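Local structure of farnesyl pyrophosphate synthetase (Staphylococcus aureus, 5H9D) at residues L4-E9 with V48-Q53; Q131-S136 with I173-E178; F205-D210 with I234-L239; K290-I295 with L310-G315. The protein probably catalyses, as the magnesium-dependent subunit of a two-chain prenyltransferase, the repeated isoprenoid condensation that builds heptaprenyl diphosphate. One frame throughout, in Å; residues are numbered along the deposited sequence.

Contact 1 (L4-E9 with V48-Q53); sequences LNMNNE and VILSSQ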
loop_
_atom_site.group_PDB
_atom_site.type_symbol
_atom_site.label_atom_id
_atom_site.label_comp_id
_atom_site.label_asym_id
_atom_site.label_seq_id
_atom_site.Cartn_x
_atom_site.Cartn_y
_atom_site.Cartn_z
ATOM N N LEU A 4 -5.893 -30.380 1.318
ATOM C CA LEU A 4 -5.212 -29.118 1.139
ATOM C C LEU A 4 -3.891 -29.128 1.899
ATOM O O LEU A 4 -3.862 -29.396 3.100
ATOM C CB LEU A 4 -6.103 -27.991 1.669
ATOM C CG LEU A 4 -5.938 -26.571 1.149
ATOM C CD1 LEU A 4 -6.335 -26.486 -0.294
ATOM C CD2 LEU A 4 -6.822 -25.666 1.959
ATOM N N ASN A 5 -2.798 -28.865 1.185
ATOM C CA ASN A 5 -1.480 -28.771 1.795
ATOM C C ASN A 5 -1.138 -27.288 1.678
ATOM O O ASN A 5 -1.193 -26.705 0.594
ATOM C CB ASN A 5 -0.463 -29.623 1.045
ATOM C CG ASN A 5 0.914 -29.574 1.674
ATOM O OD1 ASN A 5 1.615 -28.559 1.588
ATOM N ND2 ASN A 5 1.308 -30.667 2.328
ATOM N N MET A 6 -0.822 -26.675 2.810
ATOM C CA MET A 6 -0.513 -25.260 2.832
ATOM C C MET A 6 0.755 -25.031 2.033
ATOM O O MET A 6 0.763 -24.270 1.069
ATOM C CB MET A 6 -0.331 -24.790 4.274
ATOM C CG MET A 6 -0.635 -23.309 4.496
ATOM S SD MET A 6 -2.320 -22.971 5.005
ATOM C CE MET A 6 -3.177 -23.657 3.688
ATOM N N ASN A 7 1.827 -25.709 2.422
ATOM C CA ASN A 7 3.104 -25.576 1.732
ATOM C C ASN A 7 2.904 -25.594 0.230
ATOM O O ASN A 7 3.387 -24.732 -0.484
ATOM C CB ASN A 7 4.032 -26.722 2.128
ATOM C CG ASN A 7 4.754 -26.461 3.426
ATOM O OD1 ASN A 7 4.318 -25.635 4.230
ATOM N ND2 ASN A 7 5.858 -27.174 3.646
ATOM N N ASN A 8 2.186 -26.594 -0.237
ATOM C CA ASN A 8 1.920 -26.745 -1.642
ATOM C C ASN A 8 1.115 -25.556 -2.135
ATOM O O ASN A 8 1.357 -25.054 -3.231
ATOM C CB ASN A 8 1.167 -28.068 -1.883
ATOM C CG ASN A 8 0.713 -28.249 -3.336
ATOM O OD1 ASN A 8 1.534 -28.321 -4.257
ATOM N ND2 ASN A 8 -0.603 -28.320 -3.543
ATOM N N GLU A 9 0.168 -25.084 -1.331
ATOM C CA GLU A 9 -0.651 -23.959 -1.778
ATOM C C GLU A 9 0.142 -22.690 -1.923
ATOM O O GLU A 9 -0.061 -21.955 -2.879
ATOM C CB GLU A 9 -1.830 -23.707 -0.847
ATOM C CG GLU A 9 -2.933 -24.757 -0.880
ATOM C CD GLU A 9 -3.422 -25.077 -2.277
ATOM O OE1 GLU A 9 -2.976 -26.100 -2.835
ATOM O OE2 GLU A 9 -4.248 -24.313 -2.811
ATOM N N VAL A 48 -5.895 -16.049 2.691
ATOM C CA VAL A 48 -6.849 -15.999 1.589
ATOM C C VAL A 48 -7.204 -17.431 1.146
ATOM O O VAL A 48 -8.393 -17.774 1.041
ATOM C CB VAL A 48 -6.295 -15.198 0.387
ATOM C CG1 VAL A 48 -7.305 -15.174 -0.729
ATOM C CG2 VAL A 48 -5.962 -13.792 0.810
ATOM N N ILE A 49 -6.184 -18.257 0.878
ATOM C CA ILE A 49 -6.422 -19.648 0.492
ATOM C C ILE A 49 -7.331 -20.273 1.588
ATOM O O ILE A 49 -8.472 -20.610 1.313
ATOM C CB ILE A 49 -5.053 -20.454 0.340
ATOM C CG1 ILE A 49 -4.503 -20.359 -1.092
ATOM C CG2 ILE A 49 -5.241 -21.941 0.653
ATOM C CD1 ILE A 49 -3.725 -19.119 -1.362
ATOM N N LEU A 50 -6.832 -20.378 2.824
ATOM C CA LEU A 50 -7.582 -20.944 3.965
ATOM C C LEU A 50 -8.994 -20.414 4.153
ATOM O O LEU A 50 -9.910 -21.192 4.374
ATOM C CB LEU A 50 -6.828 -20.745 5.281
ATOM C CG LEU A 50 -6.022 -21.949 5.746
ATOM C CD1 LEU A 50 -5.568 -21.705 7.149
ATOM C CD2 LEU A 50 -6.875 -23.204 5.675
ATOM N N SER A 51 -9.162 -19.096 4.084
ATOM C CA SER A 51 -10.477 -18.475 4.216
ATOM C C SER A 51 -11.455 -18.941 3.146
ATOM O O SER A 51 -12.652 -18.790 3.305
ATOM C CB SER A 51 -10.383 -16.944 4.105
ATOM O OG SER A 51 -9.815 -16.371 5.261
ATOM N N SER A 52 -10.962 -19.487 2.048
ATOM C CA SER A 52 -11.871 -19.899 1.001
ATOM C C SER A 52 -12.383 -21.320 1.109
ATOM O O SER A 52 -13.320 -21.659 0.412
ATOM C CB SER A 52 -11.236 -19.696 -0.370
ATOM O OG SER A 52 -10.286 -20.702 -0.638
ATOM N N GLN A 53 -11.797 -22.148 1.971
ATOM C CA GLN A 53 -12.244 -23.545 2.125
ATOM C C GLN A 53 -13.636 -23.737 2.789
ATOM O O GLN A 53 -14.176 -24.848 2.797
ATOM C CB GLN A 53 -11.212 -24.355 2.925
ATOM C CG GLN A 53 -9.774 -24.178 2.472
ATOM C CD GLN A 53 -9.536 -24.630 1.055
ATOM O OE1 GLN A 53 -9.778 -25.788 0.706
ATOM N NE2 GLN A 53 -9.049 -23.727 0.230
#

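Contact 2 (Q131-S136 with I173-E178); sequences QLISES and IQISTE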
loop_
_atom_site.group_PDB
_atom_site.type_symbol
_atom_site.label_atom_id
_atom_site.label_comp_id
_atom_site.label_asym_id
_atom_site.label_seq_id
_atom_site.Cartn_x
_atom_site.Cartn_y
_atom_site.Cartn_z
ATOM N N GLN A 131 -14.905 -1.954 -3.837
ATOM C CA GLN A 131 -15.205 -0.755 -3.059
ATOM C C GLN A 131 -14.681 -0.998 -1.646
ATOM O O GLN A 131 -14.152 -0.091 -1.018
ATOM C CB GLN A 131 -16.723 -0.472 -3.036
ATOM C CG GLN A 131 -17.460 -0.959 -1.782
ATOM C CD GLN A 131 -17.985 0.192 -0.902
ATOM O OE1 GLN A 131 -18.082 0.057 0.328
ATOM N NE2 GLN A 131 -18.339 1.321 -1.534
ATOM N N LEU A 132 -14.810 -2.237 -1.173
ATOM C CA LEU A 132 -14.348 -2.619 0.159
ATOM C C LEU A 132 -12.820 -2.590 0.235
ATOM O O LEU A 132 -12.253 -1.936 1.106
ATOM C CB LEU A 132 -14.890 -4.004 0.531
ATOM C CG LEU A 132 -14.532 -4.596 1.906
ATOM C CD1 LEU A 132 -15.497 -5.728 2.301
ATOM C CD2 LEU A 132 -13.097 -5.118 1.868
ATOM N N ILE A 133 -12.145 -3.275 -0.678
ATOM C CA ILE A 133 -10.688 -3.276 -0.667
ATOM C C ILE A 133 -10.070 -1.882 -0.856
ATOM O O ILE A 133 -9.052 -1.562 -0.238
ATOM C CB ILE A 133 -10.128 -4.201 -1.765
ATOM C CG1 ILE A 133 -10.654 -5.626 -1.555
ATOM C CG2 ILE A 133 -8.617 -4.155 -1.757
ATOM C CD1 ILE A 133 -10.064 -6.662 -2.492
ATOM N N SER A 134 -10.683 -1.059 -1.704
ATOM C CA SER A 134 -10.150 0.264 -1.989
ATOM C C SER A 134 -10.262 1.261 -0.837
ATOM O O SER A 134 -9.296 1.951 -0.536
ATOM C CB SER A 134 -10.806 0.828 -3.253
ATOM O OG SER A 134 -12.139 1.230 -3.001
ATOM N N GLU A 135 -11.426 1.339 -0.193
ATOM C CA GLU A 135 -11.616 2.253 0.948
ATOM C C GLU A 135 -10.707 1.831 2.121
ATOM O O GLU A 135 -10.252 2.655 2.920
ATOM C CB GLU A 135 -13.082 2.248 1.396
ATOM C CG GLU A 135 -13.598 3.623 1.831
ATOM C CD GLU A 135 -13.799 4.566 0.650
ATOM O OE1 GLU A 135 -14.513 4.189 -0.318
ATOM O OE2 GLU A 135 -13.249 5.686 0.687
ATOM N N SER A 136 -10.450 0.530 2.204
ATOM C CA SER A 136 -9.583 -0.029 3.227
ATOM C C SER A 136 -8.146 0.390 2.986
ATOM O O SER A 136 -7.433 0.692 3.933
ATOM C CB SER A 136 -9.678 -1.552 3.230
ATOM O OG SER A 136 -10.963 -1.963 3.666
ATOM N N ILE A 173 -5.341 -8.038 6.908
ATOM C CA ILE A 173 -5.433 -9.449 7.271
ATOM C C ILE A 173 -6.935 -9.738 7.245
ATOM O O ILE A 173 -7.396 -10.811 6.856
ATOM C CB ILE A 173 -4.875 -9.690 8.660
ATOM C CG1 ILE A 173 -3.445 -9.143 8.749
ATOM C CG2 ILE A 173 -4.863 -11.150 8.949
ATOM C CD1 ILE A 173 -2.408 -9.939 7.956
ATOM N N GLN A 174 -7.689 -8.725 7.640
ATOM C CA GLN A 174 -9.136 -8.766 7.652
ATOM C C GLN A 174 -9.651 -8.929 6.220
ATOM O O GLN A 174 -10.557 -9.724 5.963
ATOM C CB GLN A 174 -9.626 -7.465 8.222
ATOM C CG GLN A 174 -11.058 -7.426 8.593
ATOM C CD GLN A 174 -11.388 -6.084 9.120
ATOM O OE1 GLN A 174 -10.655 -5.532 9.936
ATOM N NE2 GLN A 174 -12.484 -5.532 8.653
ATOM N N ILE A 175 -9.081 -8.150 5.298
ATOM C CA ILE A 175 -9.441 -8.242 3.866
ATOM C C ILE A 175 -9.046 -9.612 3.288
ATOM O O ILE A 175 -9.756 -10.167 2.451
ATOM C CB ILE A 175 -8.739 -7.151 3.064
ATOM C CG1 ILE A 175 -9.362 -5.819 3.423
ATOM C CG2 ILE A 175 -8.790 -7.436 1.579
ATOM C CD1 ILE A 175 -8.505 -4.667 3.004
ATOM N N SER A 176 -7.925 -10.157 3.749
ATOM C CA SER A 176 -7.468 -11.448 3.258
ATOM C C SER A 176 -8.430 -12.559 3.655
ATOM O O SER A 176 -8.651 -13.505 2.898
ATOM C CB SER A 176 -6.082 -11.788 3.805
ATOM O OG SER A 176 -5.187 -10.724 3.594
ATOM N N THR A 177 -8.986 -12.475 4.853
ATOM C CA THR A 177 -9.902 -13.523 5.269
ATOM C C THR A 177 -11.316 -13.312 4.727
ATOM O O THR A 177 -11.985 -14.289 4.388
ATOM C CB THR A 177 -9.956 -13.643 6.784
ATOM O OG1 THR A 177 -10.065 -12.333 7.348
ATOM C CG2 THR A 177 -8.723 -14.345 7.304
ATOM N N GLU A 178 -11.746 -12.050 4.619
ATOM C CA GLU A 178 -13.092 -11.704 4.134
ATOM C C GLU A 178 -13.298 -12.024 2.658
ATOM O O GLU A 178 -14.227 -12.772 2.287
ATOM C CB GLU A 178 -13.365 -10.221 4.339
ATOM C CG GLU A 178 -14.835 -9.870 4.436
ATOM C CD GLU A 178 -15.069 -8.374 4.615
ATOM O OE1 GLU A 178 -14.285 -7.706 5.350
ATOM O OE2 GLU A 178 -16.054 -7.866 4.025
#

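Contact 3 (F205-D210 with I234-L239); sequences FQIIDD and ITLPIL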
loop_
_atom_site.group_PDB
_atom_site.type_symbol
_atom_site.label_atom_id
_atom_site.label_comp_id
_atom_site.label_asym_id
_atom_site.label_seq_id
_atom_site.Cartn_x
_atom_site.Cartn_y
_atom_site.Cartn_z
ATOM N N PHE A 205 -1.233 -9.978 15.817
ATOM C CA PHE A 205 -0.056 -10.006 14.984
ATOM C C PHE A 205 0.846 -8.825 15.318
ATOM O O PHE A 205 1.980 -9.002 15.777
ATOM C CB PHE A 205 -0.506 -9.938 13.520
ATOM C CG PHE A 205 0.615 -10.139 12.513
ATOM C CD1 PHE A 205 1.405 -11.279 12.537
ATOM C CD2 PHE A 205 0.841 -9.208 11.508
ATOM C CE1 PHE A 205 2.392 -11.482 11.575
ATOM C CE2 PHE A 205 1.816 -9.411 10.551
ATOM C CZ PHE A 205 2.587 -10.542 10.582
ATOM N N GLN A 206 0.326 -7.619 15.078
ATOM C CA GLN A 206 1.042 -6.371 15.318
ATOM C C GLN A 206 1.474 -6.175 16.769
ATOM O O GLN A 206 2.576 -5.701 17.030
ATOM C CB GLN A 206 0.176 -5.169 14.880
ATOM C CG GLN A 206 0.913 -3.816 14.900
ATOM C CD GLN A 206 2.201 -3.848 14.045
ATOM O OE1 GLN A 206 2.142 -3.997 12.818
ATOM N NE2 GLN A 206 3.368 -3.724 14.708
ATOM N N ILE A 207 0.610 -6.525 17.711
ATOM C CA ILE A 207 0.988 -6.343 19.094
ATOM C C ILE A 207 2.240 -7.166 19.365
ATOM O O ILE A 207 3.132 -6.748 20.099
ATOM C CB ILE A 207 -0.145 -6.732 20.052
ATOM C CG1 ILE A 207 -1.308 -5.752 19.888
ATOM C CG2 ILE A 207 0.371 -6.710 21.472
ATOM C CD1 ILE A 207 -2.491 -5.991 20.780
ATOM N N ILE A 208 2.327 -8.326 18.731
ATOM C CA ILE A 208 3.493 -9.165 18.921
ATOM C C ILE A 208 4.745 -8.507 18.362
ATOM O O ILE A 208 5.775 -8.504 19.031
ATOM C CB ILE A 208 3.258 -10.574 18.344
ATOM C CG1 ILE A 208 2.479 -11.382 19.382
ATOM C CG2 ILE A 208 4.570 -11.263 17.989
ATOM C CD1 ILE A 208 1.606 -12.460 18.782
ATOM N N ASP A 209 4.676 -7.948 17.160
ATOM C CA ASP A 209 5.831 -7.233 16.601
ATOM C C ASP A 209 6.383 -6.216 17.628
ATOM O O ASP A 209 7.575 -6.180 17.905
ATOM C CB ASP A 209 5.428 -6.428 15.359
ATOM C CG ASP A 209 5.447 -7.234 14.088
ATOM O OD1 ASP A 209 4.819 -8.319 14.030
ATOM O OD2 ASP A 209 6.083 -6.756 13.123
ATOM N N ASP A 210 5.495 -5.392 18.177
ATOM C CA ASP A 210 5.889 -4.360 19.114
ATOM C C ASP A 210 6.519 -4.901 20.349
ATOM O O ASP A 210 7.385 -4.275 20.939
ATOM C CB ASP A 210 4.700 -3.471 19.482
ATOM C CG ASP A 210 4.133 -2.745 18.280
ATOM O OD1 ASP A 210 4.824 -2.686 17.217
ATOM O OD2 ASP A 210 3.002 -2.226 18.405
ATOM N N ILE A 234 5.477 5.155 19.781
ATOM C CA ILE A 234 5.081 4.785 21.133
ATOM C C ILE A 234 4.065 3.641 21.045
ATOM O O ILE A 234 2.881 3.869 20.872
ATOM C CB ILE A 234 4.447 5.970 21.818
ATOM C CG1 ILE A 234 5.324 7.202 21.593
ATOM C CG2 ILE A 234 4.249 5.677 23.268
ATOM C CD1 ILE A 234 6.744 7.053 22.059
ATOM N N THR A 235 4.546 2.410 21.196
ATOM C CA THR A 235 3.717 1.234 21.057
ATOM C C THR A 235 3.174 0.689 22.375
ATOM O O THR A 235 3.597 1.124 23.445
ATOM C CB THR A 235 4.503 0.169 20.293
ATOM O OG1 THR A 235 5.624 -0.251 21.080
ATOM C CG2 THR A 235 5.043 0.760 18.968
ATOM N N LEU A 236 2.247 -0.266 22.290
ATOM C CA LEU A 236 1.602 -0.813 23.474
ATOM C C LEU A 236 2.491 -1.013 24.713
ATOM O O LEU A 236 2.159 -0.527 25.799
ATOM C CB LEU A 236 0.851 -2.114 23.126
ATOM C CG LEU A 236 -0.094 -2.617 24.232
ATOM C CD1 LEU A 236 -1.040 -1.494 24.548
ATOM C CD2 LEU A 236 -0.859 -3.856 23.845
ATOM N N PRO A 237 3.622 -1.724 24.581
ATOM C CA PRO A 237 4.460 -1.904 25.777
ATOM C C PRO A 237 4.727 -0.565 26.476
ATOM O O PRO A 237 4.501 -0.407 27.677
ATOM C CB PRO A 237 5.741 -2.494 25.218
ATOM C CG PRO A 237 5.275 -3.184 23.979
ATOM C CD PRO A 237 4.299 -2.240 23.390
ATOM N N ILE A 238 5.171 0.408 25.686
ATOM C CA ILE A 238 5.498 1.730 26.195
ATOM C C ILE A 238 4.334 2.543 26.740
ATOM O O ILE A 238 4.539 3.404 27.581
ATOM C CB ILE A 238 6.256 2.530 25.136
ATOM C CG1 ILE A 238 7.375 1.646 24.549
ATOM C CG2 ILE A 238 6.876 3.758 25.776
ATOM C CD1 ILE A 238 8.264 2.316 23.539
ATOM N N LEU A 239 3.118 2.271 26.277
ATOM C CA LEU A 239 1.936 2.988 26.760
ATOM C C LEU A 239 1.553 2.434 28.125
ATOM O O LEU A 239 1.066 3.164 28.990
ATOM C CB LEU A 239 0.763 2.806 25.792
ATOM C CG LEU A 239 0.926 3.587 24.489
ATOM C CD1 LEU A 239 0.108 2.987 23.345
ATOM C CD2 LEU A 239 0.511 5.014 24.750
#

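Contact 4 (K290-I295 with L310-G315); sequences KALNLI and LTKKMG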
loop_
_atom_site.group_PDB
_atom_site.type_symbol
_atom_site.label_atom_id
_atom_site.label_comp_id
_atom_site.label_asym_id
_atom_site.label_seq_id
_atom_site.Cartn_x
_atom_site.Cartn_y
_atom_site.Cartn_z
ATOM N N LYS A 290 -10.117 -14.543 21.203
ATOM C CA LYS A 290 -11.296 -14.056 20.518
ATOM C C LYS A 290 -11.331 -14.685 19.131
ATOM O O LYS A 290 -12.409 -14.937 18.581
ATOM C CB LYS A 290 -11.295 -12.518 20.400
ATOM C CG LYS A 290 -12.110 -11.809 21.480
ATOM C CD LYS A 290 -11.995 -10.298 21.340
ATOM C CE LYS A 290 -12.971 -9.572 22.235
ATOM N NZ LYS A 290 -14.381 -10.017 21.973
ATOM N N ALA A 291 -10.159 -14.962 18.566
ATOM C CA ALA A 291 -10.131 -15.537 17.227
ATOM C C ALA A 291 -10.376 -17.035 17.261
ATOM O O ALA A 291 -11.101 -17.557 16.423
ATOM C CB ALA A 291 -8.805 -15.221 16.531
ATOM N N LEU A 292 -9.777 -17.724 18.233
ATOM C CA LEU A 292 -9.944 -19.173 18.372
ATOM C C LEU A 292 -11.378 -19.562 18.707
ATOM O O LEU A 292 -11.858 -20.601 18.287
ATOM C CB LEU A 292 -8.982 -19.698 19.422
ATOM C CG LEU A 292 -7.603 -19.743 18.766
ATOM C CD1 LEU A 292 -6.504 -19.782 19.784
ATOM C CD2 LEU A 292 -7.544 -20.974 17.881
ATOM N N ASN A 293 -12.065 -18.709 19.456
ATOM C CA ASN A 293 -13.451 -18.969 19.807
ATOM C C ASN A 293 -14.282 -19.043 18.520
ATOM O O ASN A 293 -15.041 -19.991 18.303
ATOM C CB ASN A 293 -13.994 -17.862 20.733
ATOM C CG ASN A 293 -15.505 -17.943 20.919
ATOM O OD1 ASN A 293 -16.040 -18.971 21.358
ATOM N ND2 ASN A 293 -16.202 -16.862 20.576
ATOM N N LEU A 294 -14.122 -18.042 17.667
ATOM C CA LEU A 294 -14.841 -17.972 16.404
ATOM C C LEU A 294 -14.425 -19.047 15.406
ATOM O O LEU A 294 -15.205 -19.410 14.531
ATOM C CB LEU A 294 -14.617 -16.603 15.763
ATOM C CG LEU A 294 -15.353 -15.400 16.346
ATOM C CD1 LEU A 294 -14.891 -14.156 15.639
ATOM C CD2 LEU A 294 -16.855 -15.568 16.148
ATOM N N ILE A 295 -13.205 -19.556 15.524
ATOM C CA ILE A 295 -12.758 -20.536 14.554
ATOM C C ILE A 295 -13.476 -21.828 14.864
ATOM O O ILE A 295 -13.792 -22.638 13.978
ATOM C CB ILE A 295 -11.189 -20.719 14.590
ATOM C CG1 ILE A 295 -10.502 -19.422 14.161
ATOM C CG2 ILE A 295 -10.746 -21.851 13.641
ATOM C CD1 ILE A 295 -9.001 -19.449 14.272
ATOM N N LEU A 310 -2.645 -22.748 12.311
ATOM C CA LEU A 310 -1.984 -21.513 11.926
ATOM C C LEU A 310 -2.258 -20.394 12.938
ATOM O O LEU A 310 -1.370 -19.629 13.277
ATOM C CB LEU A 310 -2.432 -21.076 10.523
ATOM C CG LEU A 310 -1.882 -19.724 10.014
ATOM C CD1 LEU A 310 -0.355 -19.789 9.879
ATOM C CD2 LEU A 310 -2.509 -19.368 8.664
ATOM N N THR A 311 -3.485 -20.291 13.421
ATOM C CA THR A 311 -3.800 -19.256 14.398
ATOM C C THR A 311 -3.074 -19.494 15.729
ATOM O O THR A 311 -2.964 -18.581 16.557
ATOM C CB THR A 311 -5.302 -19.211 14.692
ATOM O OG1 THR A 311 -6.001 -18.966 13.477
ATOM C CG2 THR A 311 -5.635 -18.119 15.705
ATOM N N LYS A 312 -2.590 -20.721 15.940
ATOM C CA LYS A 312 -1.919 -21.037 17.188
ATOM C C LYS A 312 -0.432 -20.840 17.173
ATOM O O LYS A 312 0.197 -20.812 18.232
ATOM C CB LYS A 312 -2.249 -22.440 17.641
ATOM C CG LYS A 312 -3.608 -22.534 18.304
ATOM C CD LYS A 312 -3.727 -23.887 18.960
ATOM C CE LYS A 312 -5.136 -24.267 19.283
ATOM N NZ LYS A 312 -5.064 -25.633 19.860
ATOM N N LYS A 313 0.136 -20.723 15.981
ATOM C CA LYS A 313 1.559 -20.452 15.869
ATOM C C LYS A 313 1.616 -18.918 15.925
ATOM O O LYS A 313 2.343 -18.341 16.750
ATOM C CB LYS A 313 2.135 -20.992 14.549
ATOM C CG LYS A 313 2.056 -22.510 14.431
ATOM C CD LYS A 313 3.065 -23.102 13.444
ATOM C CE LYS A 313 3.095 -24.646 13.563
ATOM N NZ LYS A 313 4.238 -25.328 12.851
ATOM N N MET A 314 0.811 -18.269 15.080
ATOM C CA MET A 314 0.741 -16.806 15.034
ATOM C C MET A 314 1.045 -16.166 16.384
ATOM O O MET A 314 1.815 -15.209 16.463
ATOM C CB MET A 314 -0.653 -16.333 14.592
ATOM C CG MET A 314 -0.893 -16.324 13.099
ATOM S SD MET A 314 0.249 -15.287 12.204
ATOM C CE MET A 314 1.391 -16.538 11.611
ATOM N N GLY A 315 0.427 -16.698 17.437
ATOM C CA GLY A 315 0.622 -16.147 18.762
ATOM C C GLY A 315 1.791 -16.721 19.517
ATOM O O GLY A 315 2.518 -15.994 20.188
#

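Contact 1 (L4-E9 with V48-Q53)
The carbonyl oxygen of Ile-49, whose side chain packs against Leu-4, Met-6 and Glu-9, is gripped by groups that follow it in the chain. Ser-52 OG donates to Ile-49 O over 2.7 Å, in the carbonyl plane and on a lone pair, while Ser-52 N donates to the same oxygen at 2.8 Å. A weak third bond comes from Gln-53 NE2 to Ile-49 O. These bonds gather Ser-52 and, weakly, Gln-53 around one carbonyl.

Across the contact the packing is apolar. Ile-49 CG2 meets Glu-9 CG at 4.0 Å and Met-6 CE at 4.1 Å. The Met-6 side chain bends at chi2, and a chi3 of -58° brings CE round to Leu-50 CG, 3.9 Å away; SD lies equally near that carbon as the two side chains cross at about a right angle. In the all-helical isoprenyl synthase fold this joins the first turn of helix 6-20 to the C-terminal part of helix 43-51, with Leu-306, Leu-307 and Leu-310 of helix 302-315 also lying against Leu-50. Leu-4 and Gln-53 reach toward each other tip to tip, though their modelled spacing is too short to be reliable.

Glu-9 lends only its aliphatic part to Ile-49; its buried OE2 is hydrogen-bonded to both Tyr-65 OH and Thr-60 OG1. On the same segment Asn-5 N-caps helix 6-20, its OD1 accepting from Asn-8 N at 2.7 Å with an N-H...O angle of 165°.

Contact 2 (Q131-S136 with I173-E178)
Ile-175 packs against Leu-132, Ile-133 and Ser-136 where two long helices of the isoprenyl synthase fold, 127-150 and 158-183, lie side by side. Their local segments run antiparallel, with 172° between directions, and their axes come within 10.9 Å, a fairly wide spacing bridged by aliphatic side chains.

The denser part of the contact surrounds Ile-175, which is buried and uses all three of its outer carbons. Its CG1 approaches Leu-132 CD2 to 4.1 Å as the two side chains slide past each other in opposite directions. CG2, anti to the backbone N, instead faces Ile-133 CG1, also at 4.1 Å, the side chains crossing at a slant. CD1 continues to the CB of Ser-136, and Ser-136 OG is also near CD1.

Leu-132 and Ser-136, by contrast, are partly exposed and form the more open edge of the contact. Glu-178, itself buried, extends its chain beyond CG and approaches Leu-132 CD1 tip to tip, but the separation in the model is too small to be trusted. Glu-178 OE1 has a long, weak ion pair with Lys-195 of helix 188-215. Helix 127-150 also faces the partner subunit: Glu-135 OE2 forms a salt bridge with Arg-15 NH2 of that neighbouring chain.

Ser-136, although it packs on Ile-175, spends its hydroxyl on its own helix. Its OG donates to Leu-132 O at 2.9 Å, tilted 33° from the carbonyl plane, and Ser-136 N reaches that oxygen from the opposite face at 3.2 Å.

Contact 3 (F205-D210 with I234-L239)
The second aspartate-rich DDxxD motif of the FPP/GGPP synthase family opens with Asp-209 and Asp-210 on helix 188-215, and Asp-210 carries much of this contact by packing on Thr-235. In this family the motif typically helps to bind magnesium and the substrate diphosphate. Helix 236-243 begins directly across from it, with Thr-235 in the N-cap position but making no capping bond through its side chain.

Thr-235 instead turns carbon toward the carboxylate, which it crosses at a slant: Asp-210 OD2 lies 3.4 Å from Thr-235 CB, and CG2 of the threonine is also close to Asp-210 CG. The CG2 methyl is anti to the carbonyl carbon, while OG1 sits nearer Asp-210 CB, at 3.7 Å. The polar end of Asp-210 is held from another helix, since OD2 is hydrogen-bonded to Tyr-161 OH. A weak bond from Gln-206 NE2 reaches OD1 from the preceding turn.

One turn back, Ile-207 CG2 touches Leu-236 CD2 at 3.9 Å, and Val-283 of helix 276-296 packs on both residues. The Pro-237 ring lies against the Asp-210 backbone, its CG 3.9 Å from Asp-210 O.

Contact 4 (K290-I295 with L310-G315)
Thr-311 is met by Ala-291, Leu-292 and Ile-295 in an antiparallel helical hairpin, helices 276-296 and 302-315 being consecutive in the chain. The local segments lie 175° apart in direction, and their axes approach to 10.6 Å.

The threonine methyl does most of the touching. CG2 of Thr-311, anti to the backbone N, comes within 4.0 Å of Leu-292 CG and 3.9 Å of Ile-295 CD1, with Ala-291 CB a little farther off. Leu-292 and Thr-311 slide past each other in opposite directions, whereas Ile-295 meets Thr-311 tip to tip, its CD1 also 3.7 Å from the threonine CB. Toward the surface, the aliphatic part of Lys-312 continues the cover: its CG lies 4.3 Å from Leu-292 CD2.

Thr-311 OG1, although beside the Ile-295 methyl, is hydrogen-bonded to Leu-307 O on its own helix, which satisfies the buried hydroxyl. Around this first shell, Ile-201 and Ile-197 of helix 188-215 pack on Thr-311 and Ile-295 respectively. The backbone oxygen of Leu-292 is hydrogen-bonded to Ser-296 OG.

Overall arrangement
Contact 1 touches both contact 2 and contact 4: Val-48 and Ser-51 lie against the backbone of residues 176-177, and Leu-50 CD1 meets Leu-310 CD2 at 4.1 Å. Its centre is 18 Å from that of contact 2 and 16 Å from that of contact 4. Segment 310-315 reaches contact 3 through its last residues, where Ile-208 CD1 lies 3.8 Å from Gly-315 CA. Contact 3 holds the start of the second DDxxD motif and so marks the probable active-site region. Contact 1 is on the opposite side of the chain's centre, about 29 Å from it between centres. Contact 2 comes within about 5 Å of contact 3, nearest atoms, without touching.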